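Local coordinates for transcriptional regulator (Methanobacterium thermoautotrophicum, PDB 3BPV), which probably binds DNA as a winged-helix transcriptional regulator of the MarR family, acting as a repressor, at residues A[35-49]-A[84-97]. Residues are numbered along the deposited sequence; the frame is centred on the assembly and turned at random.
Sequences LLRIHREPGIKQDEL and RYILEVTRRGEEII
Arg84 takes hold of Asp47 side-on: NE reaches OD1 of Asp47 at 2.9 Å in a nearly straight bond (174°), within the guanidinium plane, while NH2 meets the syn lone pair of OD2, tilted from that plane and more bent. A bend at chi3 (77°) brings the long arginine chain toward the start of helix 46-53, where Lys45 CG lies over one guanidinium face, near its rim, and Glu48 OE2 adds a second carboxylate 3.4 Å from Arg84 NH2. With Arg84 cut back to alanine, Asp47 and Glu48 would probably lose the cation they share, and Lys45 CG the flat face it rests on. Glu48 OE1 in turn accepts a hydrogen bond from N of Lys45, the N-cap residue, the Glu half of a capping box.

Beside this polar end, main chains join: Leu87 N donates to Ile44 O, Gln46 N to Tyr85 O (2.7 Å), and Gly43 N to Leu87 O. Gly43, with phi at 94°, suits a type II turn in which a side chain would jam against the preceding carbonyl.

Farther along, branched apolar residues fill the interior. Leu87 CD1 meets Leu49 CD2 at 3.8 Å and also Ile38 CD1; Val89 CG2 sits against Ile38 CG2 (3.7 Å). Leu64 of helix 57-69 backs Leu87. Strand 84-89, antiparallel to 73-78 in the wing, packs across helix 29-40 and the start of helix 46-53, with Ile97 CD1 meeting CD2 of both Leu35 and Leu36 beyond it, as in a MarR-type winged helix-turn-helix.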
loop_
_atom_site.group_PDB
_atom_site.type_symbol
_atom_site.label_atom_id
_atom_site.label_comp_id
_atom_site.label_asym_id
_atom_site.label_seq_id
_atom_site.Cartn_x
_atom_site.Cartn_y
_atom_site.Cartn_z
ATOM N N LEU A 35 8.755 2.952 10.635
ATOM C CA LEU A 35 9.071 3.190 12.033
ATOM C C LEU A 35 8.676 1.997 12.900
ATOM O O LEU A 35 9.466 1.539 13.728
ATOM C CB LEU A 35 8.357 4.450 12.525
ATOM C CG LEU A 35 8.750 4.937 13.919
ATOM C CD1 LEU A 35 10.218 5.305 13.943
ATOM C CD2 LEU A 35 7.909 6.151 14.283
ATOM N N LEU A 36 7.467 1.479 12.713
ATOM C CA LEU A 36 7.022 0.346 13.520
ATOM C C LEU A 36 7.842 -0.899 13.235
ATOM O O LEU A 36 8.120 -1.685 14.145
ATOM C CB LEU A 36 5.535 0.061 13.289
ATOM C CG LEU A 36 4.581 1.170 13.753
ATOM C CD1 LEU A 36 3.144 0.772 13.449
ATOM C CD2 LEU A 36 4.769 1.414 15.251
ATOM N N ARG A 37 8.238 -1.087 11.981
ATOM C CA ARG A 37 9.038 -2.256 11.629
ATOM C C ARG A 37 10.429 -2.190 12.253
ATOM O O ARG A 37 10.954 -3.205 12.709
ATOM C CB ARG A 37 9.156 -2.381 10.110
ATOM C CG ARG A 37 9.811 -3.670 9.646
ATOM C CD ARG A 37 8.895 -4.866 9.834
ATOM N NE ARG A 37 9.557 -6.108 9.443
ATOM C CZ ARG A 37 10.560 -6.660 10.117
ATOM N NH1 ARG A 37 11.017 -6.084 11.220
ATOM N NH2 ARG A 37 11.108 -7.786 9.687
ATOM N N ILE A 38 11.032 -1.006 12.273
ATOM C CA ILE A 38 12.358 -0.849 12.860
ATOM C C ILE A 38 12.245 -0.990 14.373
ATOM O O ILE A 38 13.134 -1.548 15.029
ATOM C CB ILE A 38 12.956 0.530 12.521
ATOM C CG1 ILE A 38 13.105 0.665 11.004
ATOM C CG2 ILE A 38 14.316 0.694 13.194
ATOM C CD1 ILE A 38 13.382 2.075 10.547
ATOM N N HIS A 39 11.146 -0.476 14.915
ATOM C CA HIS A 39 10.861 -0.527 16.343
ATOM C C HIS A 39 10.838 -1.966 16.853
ATOM O O HIS A 39 11.362 -2.264 17.933
ATOM C CB HIS A 39 9.508 0.153 16.611
ATOM C CG HIS A 39 8.976 -0.057 17.997
ATOM N ND1 HIS A 39 9.641 0.371 19.126
ATOM C CD2 HIS A 39 7.826 -0.627 18.429
ATOM C CE1 HIS A 39 8.922 0.074 20.194
ATOM N NE2 HIS A 39 7.816 -0.531 19.800
ATOM N N ARG A 40 10.240 -2.862 16.076
ATOM C CA ARG A 40 10.154 -4.254 16.489
ATOM C C ARG A 40 11.409 -5.048 16.145
ATOM O O ARG A 40 11.573 -6.181 16.607
ATOM C CB ARG A 40 8.921 -4.919 15.866
ATOM C CG ARG A 40 8.954 -5.050 14.355
ATOM C CD ARG A 40 7.728 -5.805 13.862
ATOM N NE ARG A 40 7.615 -7.114 14.500
ATOM C CZ ARG A 40 8.500 -8.096 14.358
ATOM N NH1 ARG A 40 9.571 -7.921 13.595
ATOM N NH2 ARG A 40 8.318 -9.249 14.988
ATOM N N GLU A 41 12.300 -4.462 15.349
ATOM C CA GLU A 41 13.530 -5.151 14.975
ATOM C C GLU A 41 14.717 -4.186 14.950
ATOM O O GLU A 41 15.263 -3.864 13.890
ATOM C CB GLU A 41 13.342 -5.831 13.611
ATOM C CG GLU A 41 14.483 -6.735 13.178
ATOM C CD GLU A 41 14.102 -7.629 12.006
ATOM O OE1 GLU A 41 15.011 -8.161 11.340
ATOM O OE2 GLU A 41 12.892 -7.810 11.763
ATOM N N PRO A 42 15.135 -3.707 16.138
ATOM C CA PRO A 42 16.259 -2.775 16.254
ATOM C C PRO A 42 17.528 -3.311 15.598
ATOM O O PRO A 42 17.927 -4.454 15.833
ATOM C CB PRO A 42 16.405 -2.596 17.771
ATOM C CG PRO A 42 15.888 -3.882 18.322
ATOM C CD PRO A 42 14.666 -4.129 17.469
ATOM N N GLY A 43 18.146 -2.484 14.761
ATOM C CA GLY A 43 19.364 -2.887 14.082
ATOM C C GLY A 43 19.155 -3.483 12.704
ATOM O O GLY A 43 20.116 -3.842 12.028
ATOM N N ILE A 44 17.900 -3.598 12.282
ATOM C CA ILE A 44 17.612 -4.152 10.969
ATOM C C ILE A 44 18.344 -3.319 9.915
ATOM O O ILE A 44 18.426 -2.095 10.023
ATOM C CB ILE A 44 16.082 -4.144 10.685
ATOM C CG1 ILE A 44 15.789 -4.881 9.376
ATOM C CG2 ILE A 44 15.563 -2.710 10.621
ATOM C CD1 ILE A 44 14.305 -5.065 9.089
ATOM N N LYS A 45 18.897 -3.994 8.911
ATOM C CA LYS A 45 19.608 -3.309 7.834
ATOM C C LYS A 45 18.585 -2.648 6.919
ATOM O O LYS A 45 17.482 -3.167 6.735
ATOM C CB LYS A 45 20.447 -4.298 7.014
ATOM C CG LYS A 45 21.845 -4.589 7.554
ATOM C CD LYS A 45 21.820 -5.319 8.881
ATOM C CE LYS A 45 23.231 -5.718 9.286
ATOM N NZ LYS A 45 23.258 -6.360 10.623
ATOM N N GLN A 46 18.953 -1.508 6.345
ATOM C CA GLN A 46 18.052 -0.806 5.446
ATOM C C GLN A 46 17.666 -1.702 4.282
ATOM O O GLN A 46 16.508 -1.715 3.876
ATOM C CB GLN A 46 18.700 0.472 4.908
ATOM C CG GLN A 46 17.818 1.232 3.916
ATOM C CD GLN A 46 18.381 2.594 3.560
ATOM O OE1 GLN A 46 19.022 3.244 4.386
ATOM N NE2 GLN A 46 18.124 3.043 2.335
ATOM N N ASP A 47 18.623 -2.454 3.742
ATOM C CA ASP A 47 18.304 -3.325 2.622
ATOM C C ASP A 47 17.371 -4.451 3.048
ATOM O O ASP A 47 16.601 -4.955 2.233
ATOM C CB ASP A 47 19.575 -3.891 1.963
ATOM C CG ASP A 47 20.417 -4.723 2.907
ATOM O OD1 ASP A 47 21.302 -4.152 3.574
ATOM O OD2 ASP A 47 20.194 -5.946 2.973
ATOM N N GLU A 48 17.423 -4.842 4.322
ATOM C CA GLU A 48 16.547 -5.900 4.826
ATOM C C GLU A 48 15.133 -5.345 4.987
ATOM O O GLU A 48 14.146 -6.048 4.753
ATOM C CB GLU A 48 17.070 -6.440 6.165
ATOM C CG GLU A 48 18.461 -7.051 6.063
ATOM C CD GLU A 48 18.995 -7.563 7.385
ATOM O OE1 GLU A 48 18.886 -6.844 8.404
ATOM O OE2 GLU A 48 19.543 -8.687 7.399
ATOM N N LEU A 49 15.037 -4.081 5.388
ATOM C CA LEU A 49 13.734 -3.446 5.530
ATOM C C LEU A 49 13.133 -3.302 4.127
ATOM O O LEU A 49 11.942 -3.543 3.937
ATOM C CB LEU A 49 13.879 -2.070 6.182
ATOM C CG LEU A 49 12.570 -1.365 6.546
ATOM C CD1 LEU A 49 11.894 -2.125 7.677
ATOM C CD2 LEU A 49 12.842 0.072 6.973
ATOM N N ARG A 84 26.005 -1.487 3.361
ATOM C CA ARG A 84 24.786 -1.669 4.143
ATOM C C ARG A 84 24.672 -0.655 5.278
ATOM O O ARG A 84 25.675 -0.107 5.738
ATOM C CB ARG A 84 24.737 -3.096 4.698
ATOM C CG ARG A 84 24.941 -4.173 3.635
ATOM C CD ARG A 84 24.796 -5.570 4.219
ATOM N NE ARG A 84 23.393 -5.911 4.430
ATOM C CZ ARG A 84 22.966 -7.001 5.061
ATOM N NH1 ARG A 84 23.835 -7.870 5.563
ATOM N NH2 ARG A 84 21.664 -7.232 5.170
ATOM N N TYR A 85 23.441 -0.413 5.725
ATOM C CA TYR A 85 23.172 0.537 6.799
ATOM C C TYR A 85 22.255 -0.037 7.872
ATOM O O TYR A 85 21.290 -0.741 7.570
ATOM C CB TYR A 85 22.572 1.816 6.210
ATOM C CG TYR A 85 23.581 2.566 5.379
ATOM C CD1 TYR A 85 24.447 3.487 5.966
ATOM C CD2 TYR A 85 23.746 2.278 4.026
ATOM C CE1 TYR A 85 25.455 4.094 5.231
ATOM C CE2 TYR A 85 24.753 2.881 3.281
ATOM C CZ TYR A 85 25.605 3.785 3.892
ATOM O OH TYR A 85 26.628 4.367 3.178
ATOM N N ILE A 86 22.570 0.277 9.127
ATOM C CA ILE A 86 21.812 -0.199 10.275
ATOM C C ILE A 86 20.805 0.849 10.722
ATOM O O ILE A 86 21.139 2.025 10.855
ATOM C CB ILE A 86 22.756 -0.509 11.462
ATOM C CG1 ILE A 86 23.878 -1.442 11.002
ATOM C CG2 ILE A 86 21.973 -1.123 12.607
ATOM C CD1 ILE A 86 23.400 -2.727 10.389
ATOM N N LEU A 87 19.574 0.413 10.968
ATOM C CA LEU A 87 18.522 1.328 11.395
ATOM C C LEU A 87 18.068 1.058 12.817
ATOM O O LEU A 87 17.995 -0.084 13.250
ATOM C CB LEU A 87 17.301 1.203 10.477
ATOM C CG LEU A 87 17.577 1.293 8.977
ATOM C CD1 LEU A 87 16.318 0.956 8.200
ATOM C CD2 LEU A 87 18.075 2.687 8.639
ATOM N N GLU A 88 17.756 2.128 13.535
ATOM C CA GLU A 88 17.257 2.007 14.893
ATOM C C GLU A 88 16.368 3.202 15.192
ATOM O O GLU A 88 16.580 4.296 14.671
ATOM C CB GLU A 88 18.409 1.961 15.898
ATOM C CG GLU A 88 17.947 1.725 17.328
ATOM C CD GLU A 88 19.099 1.660 18.309
ATOM O OE1 GLU A 88 19.985 0.800 18.126
ATOM O OE2 GLU A 88 19.116 2.468 19.260
ATOM N N VAL A 89 15.354 2.981 16.017
ATOM C CA VAL A 89 14.458 4.063 16.385
ATOM C C VAL A 89 15.112 4.853 17.511
ATOM O O VAL A 89 15.694 4.276 18.427
ATOM C CB VAL A 89 13.103 3.528 16.869
ATOM C CG1 VAL A 89 12.182 4.686 17.200
ATOM C CG2 VAL A 89 12.487 2.650 15.798
ATOM N N THR A 90 15.034 6.173 17.421
ATOM C CA THR A 90 15.613 7.036 18.440
ATOM C C THR A 90 14.663 7.074 19.629
ATOM O O THR A 90 13.562 6.529 19.571
ATOM C CB THR A 90 15.769 8.466 17.929
ATOM O OG1 THR A 90 14.474 8.976 17.592
ATOM C CG2 THR A 90 16.680 8.510 16.707
ATOM N N ARG A 91 15.090 7.721 20.707
ATOM C CA ARG A 91 14.247 7.836 21.890
ATOM C C ARG A 91 12.995 8.609 21.498
ATOM O O ARG A 91 11.884 8.270 21.907
ATOM C CB ARG A 91 14.990 8.582 22.997
ATOM C CG ARG A 91 14.160 8.802 24.248
ATOM C CD ARG A 91 13.822 7.497 24.959
ATOM N NE ARG A 91 14.999 6.864 25.555
ATOM C CZ ARG A 91 15.860 6.095 24.896
ATOM N NH1 ARG A 91 15.687 5.846 23.605
ATOM N NH2 ARG A 91 16.904 5.576 25.529
ATOM N N ARG A 92 13.192 9.649 20.693
ATOM C CA ARG A 92 12.103 10.490 20.215
ATOM C C ARG A 92 11.104 9.633 19.440
ATOM O O ARG A 92 9.892 9.778 19.596
ATOM C CB ARG A 92 12.668 11.588 19.312
ATOM C CG ARG A 92 11.653 12.587 18.773
ATOM C CD ARG A 92 11.115 13.494 19.870
ATOM N NE ARG A 92 10.438 14.673 19.329
ATOM C CZ ARG A 92 9.311 14.643 18.625
ATOM N NH1 ARG A 92 8.713 13.491 18.367
ATOM N NH2 ARG A 92 8.783 15.773 18.173
ATOM N N GLY A 93 11.622 8.738 18.603
ATOM C CA GLY A 93 10.760 7.866 17.824
ATOM C C GLY A 93 9.962 6.894 18.674
ATOM O O GLY A 93 8.781 6.662 18.421
ATOM N N GLU A 94 10.600 6.315 19.686
ATOM C CA GLU A 94 9.918 5.367 20.559
ATOM C C GLU A 94 8.826 6.053 21.373
ATOM O O GLU A 94 7.820 5.439 21.723
ATOM C CB GLU A 94 10.918 4.714 21.518
ATOM C CG GLU A 94 12.102 4.058 20.838
ATOM C CD GLU A 94 13.011 3.352 21.821
ATOM O OE1 GLU A 94 13.517 4.015 22.753
ATOM O OE2 GLU A 94 13.221 2.130 21.664
ATOM N N GLU A 95 9.015 7.334 21.657
ATOM C CA GLU A 95 8.045 8.065 22.455
ATOM C C GLU A 95 6.769 8.465 21.725
ATOM O O GLU A 95 5.769 8.786 22.366
ATOM C CB GLU A 95 8.732 9.275 23.086
ATOM C CG GLU A 95 9.867 8.839 24.008
ATOM C CD GLU A 95 10.764 9.967 24.447
ATOM O OE1 GLU A 95 11.107 10.824 23.609
ATOM O OE2 GLU A 95 11.150 9.987 25.635
ATOM N N ILE A 96 6.791 8.429 20.395
ATOM C CA ILE A 96 5.597 8.779 19.627
ATOM C C ILE A 96 4.802 7.544 19.220
ATOM O O ILE A 96 3.735 7.664 18.623
ATOM C CB ILE A 96 5.927 9.579 18.340
ATOM C CG1 ILE A 96 6.801 8.743 17.402
ATOM C CG2 ILE A 96 6.593 10.896 18.700
ATOM C CD1 ILE A 96 7.003 9.370 16.031
ATOM N N ILE A 97 5.316 6.358 19.539
ATOM C CA ILE A 97 4.626 5.115 19.193
ATOM C C ILE A 97 3.233 5.038 19.824
ATOM O O ILE A 97 2.277 4.599 19.182
ATOM C CB ILE A 97 5.442 3.868 19.625
ATOM C CG1 ILE A 97 6.818 3.888 18.954
ATOM C CG2 ILE A 97 4.690 2.593 19.249
ATOM C CD1 ILE A 97 6.771 3.891 17.442
HETATM O O HOH W 1 14.769 0.355 16.752
HETATM O O HOH W 2 12.136 1.206 19.539
HETATM O O HOH W 3 21.439 -1.585 3.941
#